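Local coordinates for protein putative hemolysin (Streptococcus mutans UA159, PDB 2RK5) that is of unknown function but belongs to a family of membrane proteins thought to bind flavin adenine dinucleotide, represented here by its transporter-associated domain, at residues Ile48-Gln51 with Glu52-Glu55. Numbering follows the deposited sequence.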
loop_
_atom_site.group_PDB
_atom_site.type_symbol
_atom_site.label_atom_id
_atom_site.label_comp_id
_atom_site.label_asym_id
_atom_site.label_seq_id
_atom_site.Cartn_x
_atom_site.Cartn_y
_atom_site.Cartn_z
ATOM N N ILE A 48 -5.124 -3.656 1.279
ATOM C CA ILE A 48 -4.061 -4.453 0.713
ATOM C C ILE A 48 -4.658 -5.827 0.324
ATOM O O ILE A 48 -5.032 -6.592 1.221
ATOM C CB ILE A 48 -2.874 -4.628 1.712
ATOM C CG1 ILE A 48 -2.353 -3.256 2.155
ATOM C CG2 ILE A 48 -1.727 -5.454 1.062
ATOM C CD1 ILE A 48 -2.009 -2.274 1.004
ATOM N N PRO A 49 -4.816 -6.125 -0.994
ATOM C CA PRO A 49 -5.209 -7.501 -1.353
ATOM C C PRO A 49 -4.094 -8.466 -1.130
ATOM O O PRO A 49 -2.988 -8.035 -0.854
ATOM C CB PRO A 49 -5.371 -7.435 -2.872
ATOM C CG PRO A 49 -4.429 -6.375 -3.285
ATOM C CD PRO A 49 -4.622 -5.318 -2.210
ATOM N N SER A 50 -4.411 -9.750 -1.346
ATOM C CA SER A 50 -3.437 -10.829 -1.492
ATOM C C SER A 50 -3.843 -11.748 -2.648
ATOM O O SER A 50 -4.945 -11.612 -3.260
ATOM C CB SER A 50 -3.361 -11.648 -0.204
ATOM O OG SER A 50 -4.603 -12.239 0.117
ATOM N N GLN A 51 -2.978 -12.710 -2.958
ATOM C CA GLN A 51 -3.333 -13.697 -3.970
ATOM C C GLN A 51 -4.578 -14.494 -3.535
ATOM O O GLN A 51 -5.430 -14.836 -4.361
ATOM C CB GLN A 51 -2.160 -14.622 -4.283
ATOM C CG GLN A 51 -2.548 -15.693 -5.284
ATOM C CD GLN A 51 -1.383 -16.311 -6.020
ATOM O OE1 GLN A 51 -0.215 -16.016 -5.751
ATOM N NE2 GLN A 51 -1.704 -17.193 -6.969
ATOM N N GLU A 52 -4.699 -14.774 -2.240
ATOM C CA GLU A 52 -5.838 -15.534 -1.734
ATOM C C GLU A 52 -7.115 -14.708 -1.785
ATOM O O GLU A 52 -8.194 -15.249 -1.999
ATOM C CB GLU A 52 -5.588 -15.977 -0.285
ATOM C CG GLU A 52 -4.460 -16.980 -0.119
ATOM C CD GLU A 52 -3.067 -16.372 0.012
ATOM O OE1 GLU A 52 -2.899 -15.134 -0.142
ATOM O OE2 GLU A 52 -2.125 -17.161 0.271
ATOM N N GLU A 53 -6.964 -13.398 -1.590
ATOM C CA GLU A 53 -8.072 -12.483 -1.436
ATOM C C GLU A 53 -7.836 -11.341 -2.394
ATOM O O GLU A 53 -7.417 -10.254 -1.987
ATOM C CB GLU A 53 -8.119 -11.998 0.016
ATOM C CG GLU A 53 -8.389 -13.160 0.963
ATOM C CD GLU A 53 -8.335 -12.812 2.443
ATOM O OE1 GLU A 53 -8.233 -11.606 2.779
ATOM O OE2 GLU A 53 -8.378 -13.762 3.260
ATOM N N LYS A 54 -8.015 -11.628 -3.687
ATOM C CA LYS A 54 -7.776 -10.628 -4.725
ATOM C C LYS A 54 -8.795 -9.542 -4.658
ATOM O O LYS A 54 -9.933 -9.744 -4.221
ATOM C CB LYS A 54 -7.837 -11.253 -6.099
ATOM C CG LYS A 54 -6.763 -12.294 -6.305
ATOM C CD LYS A 54 -6.770 -12.835 -7.687
ATOM C CE LYS A 54 -5.615 -13.810 -7.885
ATOM N NZ LYS A 54 -5.708 -14.579 -9.136
ATOM N N GLU A 55 -8.387 -8.380 -5.144
ATOM C CA GLU A 55 -9.285 -7.249 -5.198
ATOM C C GLU A 55 -9.352 -6.756 -6.635
ATOM O O GLU A 55 -8.342 -6.621 -7.301
ATOM C CB GLU A 55 -8.850 -6.141 -4.254
ATOM C CG GLU A 55 -8.982 -6.527 -2.754
ATOM C CD GLU A 55 -10.411 -6.637 -2.239
ATOM O OE1 GLU A 55 -11.329 -6.143 -2.915
ATOM O OE2 GLU A 55 -10.619 -7.211 -1.141
#
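Ser-50 and Glu-53 face each other across a tight reversal of the chain, where the backbone of Glu-53 is held by both the backbone and the hydroxyl of Ser-50. Ser-50 N donates to Glu-53 O at 3.1 Å in a nearly straight bond (166°), approaching from above the carbonyl plane rather than along a lone pair. The return bond, from Glu-53 N to Ser-50 O, is weak at 3.2 Å, and the same N-H also reaches Ser-50 OG at 3.1 Å with a bent geometry, so two acceptors of one serine share it. The hydroxyl gets there because OG lies between the backbone N and the carbonyl carbon (chi1 61°), which turns it into the bend. Gln-51 and Glu-52, at the two corners, have the backbone angles of a type I beta turn, and the serine hydroxyl meets the N-H three residues on, as it does at a helix N-cap, although no helix follows.

Glu-52 folds back over this serine: its chain bends at chi2 (86°), bringing OE1 to 3.4 Å from Ser-50 OG in a weak hydrogen bond. On the returning limb, the extended Lys-54 side chain runs alongside the Gln-51 carbonyl, with CG 3.5 Å from Gln-51 O, a contact of its aliphatic part. Nearer the open end of the loop, Pro-49 CB packs against Glu-55 CG at 3.7 Å.

The turn closes the far end of a short hairpin-like loop leading from helix 37-45 into strand 56-61, an edge strand of the sheet within this chain. Pro-49, buried, rests on Tyr-41 and Leu-42 of that helix, while Ile-48 packs on Leu-42 of the second subunit. Asn-70 of strand 64-74 accepts from Glu-55 N and donates weakly to Ser-50 O, tying both limbs of the loop to the sheet.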